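Side-chain contacts in peptidase M28 (Shewanella amazonensis SB2B, PDB 3IIB), which probably acts as a zinc-dependent carboxypeptidase or dipeptidase of the M28 family, active as a homodimer in which each subunit holds a two-zinc site: residues Lys8-Leu13 with Met356-Pro361; Val32-Arg37 with Val48-Ala53; Phe86-Val91 with Asn210-Arg215. All coordinates share one frame; numbering follows the deposited sequence.

Along the chain, contact 2 closes before contact 3 opens, and contact 1, which joins helix 3-19 to the turn after helix 346-355, spans both. Contacts 1 and 2 have centres about 32 Å apart and use consecutive helices, 3-19 and 22-33. Contacts 1 and 3 lie on opposite sides of the chain's centre, about 54 Å between centres. Within one chain the nearest atoms of contacts 2 and 3 are about 17 Å apart, yet the dimer brings them together: E33 of contact 2 forms a salt bridge with R215 of the second subunit. No residue of that subunit touches contact 1, which is internal packing, whereas contacts 2 and 3 supply complementary sides of the interface.

Contact 1 of 3, residues Lys8-Leu13 with Met356-Pro361; sequences KVAEQL and MKVAEP
V358 turns its CG2 anti to the backbone N and its CG1 (chi1 67°) between that N and the carbonyl carbon, which presents CG2 to A10 and E11 of the helical segment 8-13 and CG1 to A10. CG2 makes the nearer contacts, 3.9 Å from A10 CB and 3.7 Å from E11 CG. The A10 methyl also meets the second branch, with its CB 4.1 Å from V358 CG1, and thus faces the fork of the valine. E11 sets its CG anti to the carbonyl carbon (chi1 -71°) and runs extended from there, crossing the valine obliquely, so that its methylene touches CG2 while its carboxylate continues past the methyl. A water links the carboxylate to the V358 backbone carbonyl: it donates to E11 OE2 and to V358 O, each at 3.0 Å. The same OE2 also accepts a hydrogen bond from Q7, one helical turn earlier. With only 111 Å² buried between the segments, both sides summed, the contact is small. Helix 413-432 packs against both segments: W428 meets V9 and L13, and Q425 touches V358 and donates to A10 O. Helix 3-19 and the 3-10 turn between helix 346-355 and strand 365-366 thus share helix 413-432 as a neighbour.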
loop_
_atom_site.group_PDB
_atom_site.type_symbol
_atom_site.label_atom_id
_atom_site.label_comp_id
_atom_site.label_asym_id
_atom_site.label_seq_id
_atom_site.Cartn_x
_atom_site.Cartn_y
_atom_site.Cartn_z
ATOM N N LYS A 8 -24.434 27.637 22.955
ATOM C CA LYS A 8 -23.192 28.428 22.966
ATOM C C LYS A 8 -22.016 27.638 23.571
ATOM O O LYS A 8 -20.876 27.735 23.094
ATOM C CB LYS A 8 -23.368 29.738 23.725
ATOM C CG LYS A 8 -22.210 30.686 23.516
ATOM C CD LYS A 8 -22.538 32.099 23.970
ATOM C CE LYS A 8 -21.551 33.117 23.383
ATOM N NZ LYS A 8 -21.761 33.339 21.911
ATOM N N VAL A 9 -22.279 26.855 24.614
ATOM C CA VAL A 9 -21.246 25.959 25.142
ATOM C C VAL A 9 -20.829 24.978 24.037
ATOM O O VAL A 9 -19.651 24.726 23.846
ATOM C CB VAL A 9 -21.745 25.191 26.361
ATOM C CG1 VAL A 9 -20.801 24.022 26.705
ATOM C CG2 VAL A 9 -21.893 26.161 27.526
ATOM N N ALA A 10 -21.798 24.443 23.297
ATOM C CA ALA A 10 -21.479 23.501 22.227
ATOM C C ALA A 10 -20.625 24.186 21.129
ATOM O O ALA A 10 -19.695 23.613 20.605
ATOM C CB ALA A 10 -22.749 22.947 21.638
ATOM N N GLU A 11 -20.954 25.420 20.799
ATOM C CA GLU A 11 -20.118 26.177 19.874
ATOM C C GLU A 11 -18.670 26.305 20.380
ATOM O O GLU A 11 -17.720 26.121 19.619
ATOM C CB GLU A 11 -20.749 27.537 19.598
ATOM C CG GLU A 11 -21.965 27.341 18.753
ATOM C CD GLU A 11 -22.838 28.550 18.626
ATOM O OE1 GLU A 11 -22.615 29.548 19.345
ATOM O OE2 GLU A 11 -23.765 28.467 17.793
ATOM N N GLN A 12 -18.510 26.575 21.681
ATOM C CA GLN A 12 -17.200 26.720 22.293
ATOM C C GLN A 12 -16.445 25.408 22.379
ATOM O O GLN A 12 -15.220 25.400 22.165
ATOM C CB GLN A 12 -17.302 27.368 23.656
ATOM C CG GLN A 12 -17.647 28.814 23.484
ATOM C CD GLN A 12 -18.247 29.505 24.690
ATOM O OE1 GLN A 12 -18.388 28.920 25.775
ATOM N NE2 GLN A 12 -18.568 30.804 24.514
ATOM N N LEU A 13 -17.159 24.312 22.646
ATOM C CA LEU A 13 -16.544 22.983 22.595
ATOM C C LEU A 13 -15.963 22.696 21.222
ATOM O O LEU A 13 -14.847 22.160 21.093
ATOM C CB LEU A 13 -17.534 21.890 23.015
ATOM C CG LEU A 13 -17.914 21.901 24.507
ATOM C CD1 LEU A 13 -19.200 21.042 24.752
ATOM C CD2 LEU A 13 -16.707 21.410 25.362
HETATM N N MSE A 356 -29.345 19.662 17.466
HETATM C CA MSE A 356 -28.031 19.463 16.869
HETATM C C MSE A 356 -27.777 20.353 15.667
HETATM O O MSE A 356 -26.802 20.163 14.967
HETATM C CB MSE A 356 -27.798 18.004 16.533
HETATM C CG MSE A 356 -27.700 17.126 17.798
HETATM SE SE MSE A 356 -26.306 17.696 18.983
HETATM C CE MSE A 356 -24.854 17.836 17.883
ATOM N N LYS A 357 -28.648 21.331 15.421
ATOM C CA LYS A 357 -28.368 22.266 14.336
ATOM C C LYS A 357 -27.148 23.101 14.688
ATOM O O LYS A 357 -26.578 23.728 13.826
ATOM C CB LYS A 357 -29.590 23.098 13.983
ATOM C CG LYS A 357 -30.519 22.307 13.050
ATOM C CD LYS A 357 -31.813 23.040 12.721
ATOM C CE LYS A 357 -32.711 22.200 11.814
ATOM N NZ LYS A 357 -31.952 21.315 10.885
ATOM N N VAL A 358 -26.724 23.049 15.954
ATOM C CA VAL A 358 -25.480 23.664 16.353
ATOM C C VAL A 358 -24.263 23.140 15.543
ATOM O O VAL A 358 -23.264 23.863 15.397
ATOM C CB VAL A 358 -25.240 23.534 17.873
ATOM C CG1 VAL A 358 -24.999 22.082 18.316
ATOM C CG2 VAL A 358 -24.095 24.407 18.281
ATOM N N ALA A 359 -24.356 21.906 15.029
ATOM C CA ALA A 359 -23.281 21.276 14.249
ATOM C C ALA A 359 -23.357 21.565 12.748
ATOM O O ALA A 359 -22.445 21.197 12.014
ATOM C CB ALA A 359 -23.241 19.732 14.485
ATOM N N GLU A 360 -24.428 22.204 12.285
ATOM C CA GLU A 360 -24.531 22.575 10.871
ATOM C C GLU A 360 -23.291 23.291 10.354
ATOM O O GLU A 360 -22.787 22.919 9.304
ATOM C CB GLU A 360 -25.829 23.383 10.592
ATOM C CG GLU A 360 -27.066 22.493 10.537
ATOM C CD GLU A 360 -28.307 23.215 9.993
ATOM O OE1 GLU A 360 -28.377 24.443 10.134
ATOM O OE2 GLU A 360 -29.198 22.539 9.425
ATOM N N PRO A 361 -22.792 24.304 11.075
ATOM C CA PRO A 361 -21.560 24.969 10.621
ATOM C C PRO A 361 -20.306 24.104 10.526
ATOM O O PRO A 361 -19.338 24.518 9.883
ATOM C CB PRO A 361 -21.366 26.083 11.647
ATOM C CG PRO A 361 -22.738 26.337 12.176
ATOM C CD PRO A 361 -23.348 24.990 12.254
HETATM O O HOH W 1 -23.464 26.829 15.283
#

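Contact 2 of 3, residues Val32-Arg37 with Val48-Ala53; sequences VEVGPR and VDWAIA
W50 meets E33 and V34 with its side chain at about a right angle to each. The E33 carboxylate approaches the indole at its edge, near the ring plane, with OE1 3.6 Å from W50 CD1 and 3.7 Å from W50 NE1. The two planes stand 74° apart, so the groups do not stack. Nor does this oxygen accept the indole N-H: W50 NE1 bonds to S29 OG, which is also hydrogen-bonded to E33 OE2, making the serine hydroxyl the polar link between the two side chains. V34 reaches the indole obliquely through CG2, which lies 3.6 Å from W50 CB and 3.7 Å from W50 CG. Its CG2 is anti to the carbonyl carbon while W50 carries CG anti to the backbone N (chi1 165°), directing the indole toward helix 22-33, where I26 and L30 also touch it. E33 OE2 additionally forms a salt bridge with R215 of the second subunit. The arrangement is plain packing of two helices consecutive in the chain, in which residues at and just after the C-terminal end of helix 22-33 lie against W50 of helix 42-57, at the dimer interface of this M28 peptidase.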
loop_
_atom_site.group_PDB
_atom_site.type_symbol
_atom_site.label_atom_id
_atom_site.label_comp_id
_atom_site.label_asym_id
_atom_site.label_seq_id
_atom_site.Cartn_x
_atom_site.Cartn_y
_atom_site.Cartn_z
ATOM N N VAL A 32 1.473 4.309 18.951
ATOM C CA VAL A 32 2.913 4.170 19.260
ATOM C C VAL A 32 3.181 3.304 20.493
ATOM O O VAL A 32 4.018 2.399 20.437
ATOM C CB VAL A 32 3.580 5.547 19.446
ATOM C CG1 VAL A 32 5.078 5.397 19.904
ATOM C CG2 VAL A 32 3.445 6.379 18.158
ATOM N N GLU A 33 2.441 3.549 21.585
ATOM C CA GLU A 33 2.752 2.919 22.875
ATOM C C GLU A 33 2.118 1.513 23.067
ATOM O O GLU A 33 2.486 0.798 23.997
ATOM C CB GLU A 33 2.346 3.842 24.011
ATOM C CG GLU A 33 2.999 5.246 23.970
ATOM C CD GLU A 33 2.325 6.218 24.913
ATOM O OE1 GLU A 33 1.828 5.750 25.949
ATOM O OE2 GLU A 33 2.188 7.434 24.590
ATOM N N VAL A 34 1.183 1.172 22.190
ATOM C CA VAL A 34 0.553 -0.131 22.137
ATOM C C VAL A 34 0.700 -0.739 20.779
ATOM O O VAL A 34 1.204 -1.856 20.683
ATOM C CB VAL A 34 -0.949 -0.053 22.525
ATOM C CG1 VAL A 34 -1.585 -1.455 22.632
ATOM C CG2 VAL A 34 -1.106 0.701 23.844
ATOM N N GLY A 35 0.232 -0.063 19.729
ATOM C CA GLY A 35 0.197 -0.661 18.410
ATOM C C GLY A 35 -1.014 -1.578 18.233
ATOM O O GLY A 35 -2.045 -1.392 18.891
ATOM N N PRO A 36 -0.890 -2.601 17.359
ATOM C CA PRO A 36 -2.036 -3.470 17.121
ATOM C C PRO A 36 -2.413 -4.162 18.405
ATOM O O PRO A 36 -1.525 -4.508 19.185
ATOM C CB PRO A 36 -1.515 -4.476 16.088
ATOM C CG PRO A 36 -0.062 -4.434 16.216
ATOM C CD PRO A 36 0.317 -3.048 16.642
ATOM N N ARG A 37 -3.706 -4.370 18.641
ATOM C CA ARG A 37 -4.163 -4.959 19.919
ATOM C C ARG A 37 -5.344 -5.918 19.668
ATOM O O ARG A 37 -6.519 -5.652 19.973
ATOM C CB ARG A 37 -4.514 -3.836 20.921
ATOM C CG ARG A 37 -5.360 -2.775 20.318
ATOM C CD ARG A 37 -4.930 -1.367 20.568
ATOM N NE ARG A 37 -5.827 -0.506 19.812
ATOM C CZ ARG A 37 -5.520 0.151 18.702
ATOM N NH1 ARG A 37 -4.284 0.147 18.216
ATOM N NH2 ARG A 37 -6.477 0.819 18.075
ATOM N N VAL A 48 -5.471 -2.235 27.378
ATOM C CA VAL A 48 -6.314 -1.939 28.539
ATOM C C VAL A 48 -5.535 -1.082 29.566
ATOM O O VAL A 48 -6.081 -0.089 30.081
ATOM C CB VAL A 48 -6.907 -3.266 29.157
ATOM C CG1 VAL A 48 -7.442 -3.027 30.573
ATOM C CG2 VAL A 48 -7.934 -3.876 28.190
ATOM N N ASP A 49 -4.294 -1.476 29.868
ATOM C CA ASP A 49 -3.514 -0.787 30.876
ATOM C C ASP A 49 -3.235 0.640 30.363
ATOM O O ASP A 49 -3.328 1.618 31.112
ATOM C CB ASP A 49 -2.239 -1.544 31.192
ATOM C CG ASP A 49 -2.501 -2.802 32.016
ATOM O OD1 ASP A 49 -3.598 -2.900 32.582
ATOM O OD2 ASP A 49 -1.629 -3.681 32.055
ATOM N N TRP A 50 -2.999 0.756 29.061
ATOM C CA TRP A 50 -2.725 2.067 28.455
ATOM C C TRP A 50 -3.945 2.978 28.625
ATOM O O TRP A 50 -3.798 4.145 28.954
ATOM C CB TRP A 50 -2.346 1.923 26.982
ATOM C CG TRP A 50 -2.405 3.238 26.229
ATOM C CD1 TRP A 50 -1.380 4.101 26.031
ATOM C CD2 TRP A 50 -3.553 3.818 25.611
ATOM N NE1 TRP A 50 -1.813 5.201 25.329
ATOM C CE2 TRP A 50 -3.146 5.038 25.036
ATOM C CE3 TRP A 50 -4.891 3.397 25.437
ATOM C CZ2 TRP A 50 -4.030 5.873 24.348
ATOM C CZ3 TRP A 50 -5.779 4.241 24.752
ATOM C CH2 TRP A 50 -5.338 5.472 24.215
ATOM N N ALA A 51 -5.123 2.424 28.395
ATOM C CA ALA A 51 -6.379 3.201 28.391
ATOM C C ALA A 51 -6.733 3.631 29.794
ATOM O O ALA A 51 -7.083 4.776 30.031
ATOM C CB ALA A 51 -7.500 2.362 27.749
ATOM N N ILE A 52 -6.569 2.733 30.758
ATOM C CA ILE A 52 -6.782 3.085 32.164
ATOM C C ILE A 52 -5.869 4.265 32.581
ATOM O O ILE A 52 -6.335 5.288 33.151
ATOM C CB ILE A 52 -6.596 1.817 33.069
ATOM C CG1 ILE A 52 -7.732 0.784 32.872
ATOM C CG2 ILE A 52 -6.591 2.205 34.526
ATOM C CD1 ILE A 52 -9.088 1.253 33.418
ATOM N N ALA A 53 -4.577 4.153 32.265
ATOM C CA ALA A 53 -3.610 5.172 32.640
ATOM C C ALA A 53 -3.967 6.480 31.929
ATOM O O ALA A 53 -3.889 7.546 32.524
ATOM C CB ALA A 53 -2.154 4.722 32.278
#

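Contact 3 of 3, residues Phe86-Val91 with Asn210-Arg215; sequences FPQPLV and NAMLKR
The F86 ring is met at its edge by M212 CG and R215 CD, both near the ring plane. Beside the same ring, SE of the selenomethionine at position 212 makes a Met-aromatic contact, 5.1 Å from the ring centroid and 71° off the ring normal, an oblique approach rather than one over the face. The nearest side-chain atoms are F86 CD2 and M212 CG, 3.7 Å apart, and the two chains slide past each other in opposite directions. M212 leaves its backbone with CG anti to the carbonyl carbon and is extended beyond it, carrying CE to the F86 carbonyl, 3.4 Å from F86 O. CE also comes within 3.9 Å of Q88 NE2, whose stronger partner is the T31 carbonyl of the second subunit. R215 meets the ring through its methylene, CD 3.9 Å from F86 CE2, with ring and guanidinium planes 84° apart, so the two groups do not stack. With an alanine in place of F86, M212 CG and R215 CD would probably lose their edge neighbour and SE its aromatic partner, leaving a gap between loop and helix end. The contact joins the loop leading into strand 88-94, and Q88 on it, to the end of helix 203-213 and the residues just after it, at the dimer interface, where R215 NH2 forms a salt bridge with E28 of the second subunit. R215 NH1 meanwhile donates to A211 O (3.1 Å, 163°), with that oxygen in the guanidinium plane.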
loop_
_atom_site.group_PDB
_atom_site.type_symbol
_atom_site.label_atom_id
_atom_site.label_comp_id
_atom_site.label_asym_id
_atom_site.label_seq_id
_atom_site.Cartn_x
_atom_site.Cartn_y
_atom_site.Cartn_z
ATOM N N PHE A 86 1.304 -19.620 -14.721
ATOM C CA PHE A 86 2.475 -18.758 -14.701
ATOM C C PHE A 86 2.837 -18.550 -13.239
ATOM O O PHE A 86 2.106 -17.847 -12.510
ATOM C CB PHE A 86 2.141 -17.403 -15.329
ATOM C CG PHE A 86 1.458 -17.519 -16.664
ATOM C CD1 PHE A 86 2.102 -18.146 -17.730
ATOM C CD2 PHE A 86 0.157 -17.060 -16.843
ATOM C CE1 PHE A 86 1.479 -18.278 -18.935
ATOM C CE2 PHE A 86 -0.452 -17.181 -18.066
ATOM C CZ PHE A 86 0.190 -17.796 -19.096
ATOM N N PRO A 87 3.956 -19.148 -12.801
ATOM C CA PRO A 87 4.183 -19.116 -11.375
ATOM C C PRO A 87 4.470 -17.699 -10.882
ATOM O O PRO A 87 5.298 -17.011 -11.454
ATOM C CB PRO A 87 5.414 -20.008 -11.206
ATOM C CG PRO A 87 5.438 -20.863 -12.376
ATOM C CD PRO A 87 4.899 -20.061 -13.482
ATOM N N GLN A 88 3.835 -17.298 -9.794
ATOM C CA GLN A 88 4.013 -15.982 -9.236
ATOM C C GLN A 88 3.680 -15.948 -7.751
ATOM O O GLN A 88 2.785 -16.665 -7.305
ATOM C CB GLN A 88 3.051 -15.015 -9.908
ATOM C CG GLN A 88 3.321 -14.741 -11.332
ATOM C CD GLN A 88 2.963 -13.363 -11.750
ATOM O OE1 GLN A 88 3.136 -12.438 -10.997
ATOM N NE2 GLN A 88 2.555 -13.194 -13.022
ATOM N N PRO A 89 4.290 -15.016 -7.009
ATOM C CA PRO A 89 3.934 -14.784 -5.600
ATOM C C PRO A 89 2.570 -14.129 -5.440
ATOM O O PRO A 89 2.121 -13.374 -6.320
ATOM C CB PRO A 89 5.012 -13.800 -5.113
ATOM C CG PRO A 89 6.083 -13.817 -6.140
ATOM C CD PRO A 89 5.400 -14.148 -7.423
ATOM N N LEU A 90 1.897 -14.480 -4.357
ATOM C CA LEU A 90 0.725 -13.768 -3.888
ATOM C C LEU A 90 0.982 -13.119 -2.525
ATOM O O LEU A 90 1.901 -13.516 -1.781
ATOM C CB LEU A 90 -0.436 -14.739 -3.793
ATOM C CG LEU A 90 -0.865 -15.466 -5.060
ATOM C CD1 LEU A 90 -1.766 -16.662 -4.703
ATOM C CD2 LEU A 90 -1.550 -14.540 -6.104
ATOM N N VAL A 91 0.194 -12.095 -2.206
ATOM C CA VAL A 91 0.256 -11.433 -0.903
ATOM C C VAL A 91 -1.101 -11.801 -0.275
ATOM O O VAL A 91 -2.169 -11.513 -0.821
ATOM C CB VAL A 91 0.454 -9.904 -0.973
ATOM C CG1 VAL A 91 0.075 -9.235 0.359
ATOM C CG2 VAL A 91 1.965 -9.557 -1.355
ATOM N N ASN A 210 -7.543 -13.463 -12.096
ATOM C CA ASN A 210 -8.576 -13.255 -13.116
ATOM C C ASN A 210 -7.967 -13.227 -14.529
ATOM O O ASN A 210 -8.507 -13.845 -15.446
ATOM C CB ASN A 210 -9.342 -11.950 -12.893
ATOM C CG ASN A 210 -10.444 -12.054 -11.826
ATOM O OD1 ASN A 210 -10.922 -13.144 -11.469
ATOM N ND2 ASN A 210 -10.903 -10.884 -11.369
ATOM N N ALA A 211 -6.856 -12.511 -14.705
ATOM C CA ALA A 211 -6.165 -12.398 -16.006
ATOM C C ALA A 211 -5.713 -13.763 -16.545
ATOM O O ALA A 211 -5.743 -14.018 -17.752
ATOM C CB ALA A 211 -4.957 -11.474 -15.851
HETATM N N MSE A 212 -5.285 -14.646 -15.644
HETATM C CA MSE A 212 -4.951 -16.012 -16.037
HETATM C C MSE A 212 -6.175 -16.865 -16.420
HETATM O O MSE A 212 -6.110 -17.635 -17.381
HETATM C CB MSE A 212 -4.185 -16.676 -14.898
HETATM C CG MSE A 212 -2.773 -16.139 -14.773
HETATM SE SE MSE A 212 -1.732 -17.075 -13.465
HETATM C CE MSE A 212 -0.410 -15.656 -13.119
ATOM N N LEU A 213 -7.259 -16.754 -15.630
ATOM C CA LEU A 213 -8.511 -17.424 -15.901
ATOM C C LEU A 213 -9.099 -16.959 -17.213
ATOM O O LEU A 213 -9.678 -17.758 -17.941
ATOM C CB LEU A 213 -9.514 -17.206 -14.772
ATOM C CG LEU A 213 -9.135 -17.857 -13.429
ATOM C CD1 LEU A 213 -10.092 -17.319 -12.334
ATOM C CD2 LEU A 213 -9.142 -19.387 -13.495
ATOM N N LYS A 214 -8.940 -15.674 -17.519
ATOM C CA LYS A 214 -9.441 -15.109 -18.779
ATOM C C LYS A 214 -8.703 -15.676 -19.981
ATOM O O LYS A 214 -9.193 -15.557 -21.103
ATOM C CB LYS A 214 -9.352 -13.566 -18.814
ATOM C CG LYS A 214 -10.456 -12.854 -18.056
ATOM C CD LYS A 214 -10.493 -11.357 -18.365
ATOM N N ARG A 215 -7.540 -16.284 -19.756
ATOM C CA ARG A 215 -6.813 -16.961 -20.810
ATOM C C ARG A 215 -7.265 -18.418 -20.982
ATOM O O ARG A 215 -6.620 -19.180 -21.710
ATOM C CB ARG A 215 -5.314 -16.918 -20.522
ATOM C CG ARG A 215 -4.710 -15.543 -20.775
ATOM C CD ARG A 215 -3.394 -15.393 -19.978
ATOM N NE ARG A 215 -2.522 -14.334 -20.473
ATOM C CZ ARG A 215 -2.679 -13.030 -20.233
ATOM N NH1 ARG A 215 -3.646 -12.566 -19.449
ATOM N NH2 ARG A 215 -1.803 -12.183 -20.723
#